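PDB 2PEF: serine protease inhibitor from Thermoanaerobacter tengcongensis, which probably inhibits serine endopeptidases as a member of the serpin family, and is captured here in its latent state. Local coordinates for residues A[32-38]-A[312-316]; A[92-96]-A[132-136]. One frame throughout, in Å; residues are numbered along the deposited sequence.

Contact 1. Residues A[32-38]-A[312-316]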
# COMPACT_ATOMS: atom_id res chain seq x y z
N LEU A 32 3.46 -0.81 -7.75
CA LEU A 32 3.56 -1.18 -6.34
C LEU A 32 2.57 -0.37 -5.53
O LEU A 32 2.58 0.85 -5.58
CB LEU A 32 4.97 -0.92 -5.80
CG LEU A 32 5.19 -1.22 -4.31
CD1 LEU A 32 5.14 -2.72 -4.00
CD2 LEU A 32 6.51 -0.63 -3.86
N ILE A 33 1.71 -1.07 -4.80
CA ILE A 33 0.81 -0.38 -3.88
C ILE A 33 0.85 -1.02 -2.51
O ILE A 33 1.20 -2.20 -2.37
CB ILE A 33 -0.66 -0.30 -4.41
CG1 ILE A 33 -1.32 -1.68 -4.44
CG2 ILE A 33 -0.72 0.40 -5.78
CD1 ILE A 33 -2.83 -1.62 -4.33
N SER A 34 0.54 -0.22 -1.49
CA SER A 34 0.27 -0.73 -0.16
C SER A 34 -1.21 -0.56 0.14
O SER A 34 -1.66 0.56 0.42
CB SER A 34 1.09 0.00 0.89
OG SER A 34 0.71 -0.40 2.19
N PRO A 35 -1.97 -1.66 0.08
CA PRO A 35 -3.39 -1.60 0.42
C PRO A 35 -3.60 -1.12 1.85
O PRO A 35 -4.54 -0.38 2.11
CB PRO A 35 -3.85 -3.04 0.24
CG PRO A 35 -2.87 -3.64 -0.71
CD PRO A 35 -1.57 -3.01 -0.35
N LEU A 36 -2.72 -1.53 2.76
CA LEU A 36 -2.78 -1.11 4.16
C LEU A 36 -2.73 0.41 4.28
O LEU A 36 -3.57 1.01 4.94
CB LEU A 36 -1.66 -1.73 4.99
CG LEU A 36 -1.59 -1.36 6.48
CD1 LEU A 36 -2.87 -1.74 7.22
CD2 LEU A 36 -0.37 -2.00 7.12
N SER A 37 -1.75 1.03 3.63
CA SER A 37 -1.60 2.48 3.64
C SER A 37 -2.83 3.20 3.09
O SER A 37 -3.30 4.18 3.68
CB SER A 37 -0.35 2.89 2.87
OG SER A 37 -0.24 4.30 2.81
N ALA A 38 -3.35 2.71 1.97
CA ALA A 38 -4.53 3.29 1.34
C ALA A 38 -5.75 3.18 2.25
O ALA A 38 -6.46 4.17 2.46
CB ALA A 38 -4.80 2.64 -0.00
N HIS A 312 -1.04 8.13 -4.05
CA HIS A 312 -0.32 7.01 -3.47
C HIS A 312 1.11 7.00 -4.03
O HIS A 312 1.29 7.05 -5.24
CB HIS A 312 -1.03 5.70 -3.83
CG HIS A 312 -0.71 4.56 -2.91
ND1 HIS A 312 -0.09 3.41 -3.33
CD2 HIS A 312 -0.96 4.40 -1.59
CE1 HIS A 312 0.04 2.59 -2.30
NE2 HIS A 312 -0.48 3.17 -1.23
N LYS A 313 2.10 6.97 -3.14
CA LYS A 313 3.51 6.88 -3.52
C LYS A 313 4.13 5.71 -2.81
O LYS A 313 3.96 5.54 -1.60
CB LYS A 313 4.27 8.15 -3.15
CG LYS A 313 3.99 9.37 -4.01
CD LYS A 313 5.03 10.48 -3.78
CE LYS A 313 6.43 10.07 -4.25
NZ LYS A 313 7.36 11.23 -4.34
N THR A 314 4.88 4.89 -3.54
CA THR A 314 5.51 3.72 -2.95
C THR A 314 6.95 3.57 -3.40
O THR A 314 7.36 4.14 -4.42
CB THR A 314 4.77 2.43 -3.31
OG1 THR A 314 4.67 2.32 -4.73
CG2 THR A 314 3.37 2.41 -2.69
N PHE A 315 7.71 2.79 -2.64
CA PHE A 315 9.10 2.49 -2.92
C PHE A 315 9.39 1.09 -2.41
O PHE A 315 8.86 0.68 -1.38
CB PHE A 315 10.01 3.50 -2.20
CG PHE A 315 11.46 3.09 -2.16
CD1 PHE A 315 12.33 3.45 -3.19
CD2 PHE A 315 11.95 2.33 -1.10
CE1 PHE A 315 13.67 3.06 -3.15
CE2 PHE A 315 13.29 1.94 -1.06
CZ PHE A 315 14.15 2.30 -2.09
N ILE A 316 10.22 0.35 -3.15
CA ILE A 316 10.70 -0.96 -2.71
C ILE A 316 12.15 -1.18 -3.14
O ILE A 316 12.56 -0.74 -4.22
CB ILE A 316 9.81 -2.13 -3.23
CG1 ILE A 316 10.23 -3.45 -2.59
CG2 ILE A 316 9.84 -2.20 -4.77
CD1 ILE A 316 9.16 -4.52 -2.57
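Thr314 and Leu32 cross obliquely, the threonine hydroxyl meeting the leucine's carbonyl oxygen. Thr314 OG1 sits between its own backbone N and carbonyl carbon (chi1 56°), and from there donates to Leu32 O at 2.7 Å. It reaches that oxygen from well above the carbonyl plane, 49° out of it. The leucine side chain bends over the same threonine, bringing Leu32 CD2 to 3.6 Å from Thr314 CB. Two residues back, the His312 ring crosses the Ile33 side chain at about a right angle and presents its edge to the backbone: His312 CE1 lies 3.5 Å from Ile33 CA and, in the ring plane, 3.0 Å from Ser34 N. The end of Ile33 runs the other way, onto Leu20 and Phe21 of helix 7-22. In serpin terms this is the shutter, where the start of helix 35-46 lies under the central sheet. Here strand 312-316 pairs with strand 322-331, the inserted reactive-centre loop of the latent form. His312 NE2 gives Ser34 O a weak, bent hydrogen bond of 3.3 Å (128° at the hydrogen), while His312 ND1 is buried with no partner in the model. Ser34 is the N-cap: its OG accepts from Ser37 N at 3.2 Å and also bonds Ile364 O. Ser37 brings its CB to 4.1 Å from His312 NE2, at the ring edge, and turns its OG to Asn162 and Thr329.

Contact 2. Residues A[92-96]-A[132-136]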
# COMPACT_ATOMS: atom_id res chain seq x y z
N ALA A 92 2.35 5.37 10.43
CA ALA A 92 2.19 6.74 10.92
C ALA A 92 1.04 7.42 10.22
O ALA A 92 0.88 7.32 9.00
CB ALA A 92 3.47 7.53 10.75
N ASN A 93 0.23 8.11 11.01
CA ASN A 93 -0.91 8.84 10.48
C ASN A 93 -0.83 10.29 10.93
O ASN A 93 -0.39 10.57 12.04
CB ASN A 93 -2.21 8.21 10.96
CG ASN A 93 -2.39 6.80 10.43
OD1 ASN A 93 -2.44 6.59 9.22
ND2 ASN A 93 -2.48 5.83 11.33
N SER A 94 -1.26 11.19 10.05
CA SER A 94 -1.34 12.60 10.41
C SER A 94 -2.48 13.33 9.71
O SER A 94 -2.94 12.92 8.65
CB SER A 94 -0.00 13.32 10.15
OG SER A 94 0.35 13.26 8.79
N ILE A 95 -2.94 14.40 10.36
CA ILE A 95 -3.90 15.33 9.78
C ILE A 95 -3.22 16.69 9.84
O ILE A 95 -2.54 17.02 10.82
CB ILE A 95 -5.22 15.40 10.60
CG1 ILE A 95 -5.70 14.00 11.03
CG2 ILE A 95 -6.31 16.18 9.83
CD1 ILE A 95 -6.12 13.06 9.91
N TRP A 96 -3.38 17.45 8.76
CA TRP A 96 -2.86 18.81 8.67
C TRP A 96 -4.03 19.70 8.27
O TRP A 96 -4.68 19.45 7.26
CB TRP A 96 -1.76 18.90 7.60
CG TRP A 96 -0.62 17.94 7.81
CD1 TRP A 96 -0.63 16.59 7.60
CD2 TRP A 96 0.70 18.27 8.24
NE1 TRP A 96 0.60 16.05 7.89
CE2 TRP A 96 1.44 17.06 8.28
CE3 TRP A 96 1.34 19.47 8.60
CZ2 TRP A 96 2.78 17.02 8.67
CZ3 TRP A 96 2.68 19.42 8.98
CH2 TRP A 96 3.38 18.20 9.01
N ASP A 132 7.34 21.12 6.28
CA ASP A 132 6.93 20.32 7.44
C ASP A 132 6.35 18.97 7.04
O ASP A 132 6.69 17.94 7.62
CB ASP A 132 5.92 21.09 8.29
CG ASP A 132 6.53 22.26 9.03
OD1 ASP A 132 7.76 22.25 9.25
OD2 ASP A 132 5.78 23.18 9.39
N ILE A 133 5.45 19.00 6.06
CA ILE A 133 4.80 17.78 5.58
C ILE A 133 5.83 16.80 4.99
O ILE A 133 5.86 15.62 5.35
CB ILE A 133 3.69 18.09 4.55
CG1 ILE A 133 2.53 18.82 5.24
CG2 ILE A 133 3.20 16.80 3.88
CD1 ILE A 133 1.54 19.49 4.27
N ASN A 134 6.69 17.31 4.11
CA ASN A 134 7.72 16.49 3.49
C ASN A 134 8.74 15.94 4.48
O ASN A 134 9.21 14.81 4.33
CB ASN A 134 8.41 17.25 2.36
CG ASN A 134 7.52 17.42 1.15
OD1 ASN A 134 6.59 16.64 0.94
ND2 ASN A 134 7.79 18.44 0.35
N ASN A 135 9.08 16.74 5.49
CA ASN A 135 9.93 16.26 6.58
C ASN A 135 9.27 15.14 7.38
O ASN A 135 9.94 14.18 7.79
CB ASN A 135 10.37 17.41 7.48
CG ASN A 135 11.46 18.25 6.85
OD1 ASN A 135 12.39 17.71 6.23
ND2 ASN A 135 11.37 19.56 7.00
N TRP A 136 7.96 15.25 7.55
CA TRP A 136 7.18 14.24 8.25
C TRP A 136 7.18 12.94 7.45
O TRP A 136 7.52 11.89 7.99
CB TRP A 136 5.75 14.73 8.51
CG TRP A 136 4.93 13.82 9.37
CD1 TRP A 136 4.83 13.85 10.73
CD2 TRP A 136 4.09 12.75 8.92
NE1 TRP A 136 3.97 12.87 11.16
CE2 TRP A 136 3.51 12.17 10.07
CE3 TRP A 136 3.77 12.22 7.66
CZ2 TRP A 136 2.62 11.09 10.00
CZ3 TRP A 136 2.89 11.14 7.60
CH2 TRP A 136 2.33 10.59 8.76
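Strand 92-96 and helix 132-136 run almost exactly antiparallel, their axes 11.2 Å apart at closest approach. This is the serpin arrangement in which a helix, 127-140 here, packs against one face of the large central sheet. Two tryptophans, one from each side, fill most of the interface. They form an offset edge-to-face pair with planes at 87°: the six-membered ring of Trp96 turns its edge to the five-membered ring of Trp136, with centroids 5.8 Å apart. With CG swung anti to the carbonyl carbon (chi1 -56°), Trp96 lays its benzo ring across the helix flank, where Ile133 CG1 stands over the middle of one face in a CH-pi contact, 3.5 Å from the ring centroid. The rim atom Trp96 CZ3 meets Asp132 CB at 3.7 Å. Phe121 of strand 119-123 stacks on Trp96 and meets Trp136 nearly at right angles. Replacing Trp96 with an alanine would probably open a gap beside Ile133 and leave the Trp136 face without its edge partner. Trp136 reaches across to the strand, touching Ala92 CB with CZ2 at 3.7 Å, and its NE1 is held by Asp119. Ser94 lies over a face of that indole, its CB making a second CH-pi contact. Ser94 OG sits above the Trp136 rim, 3.3 Å from CH2, and accepts a hydrogen bond of 2.9 Å from Trp96 NE1, tilted 26° out of the Trp96 ring plane.

The centre of contact 1 is about 3 Å from the centre of the chain, that of contact 2 about 17 Å, still largely buried but with Asp132 exposed at its margin. Both reach the central sheet: 312-316 belongs to its strand 310-318, and 92-96 to strand 87-98. There 312-316 meets the short strand 32-33 and the N-terminal end of helix 35-46, whereas 92-96 meets the flank of helix 127-140. Contact 1 mixes leucine packing with a threonine hydroxyl bond and a weak histidine bond to backbone carbonyls; contact 2 has no hydrogen bond between its segments and relies on aromatic packing. The two contacts do not touch each other, yet Asn162 bonds both Ser37 and Asn93.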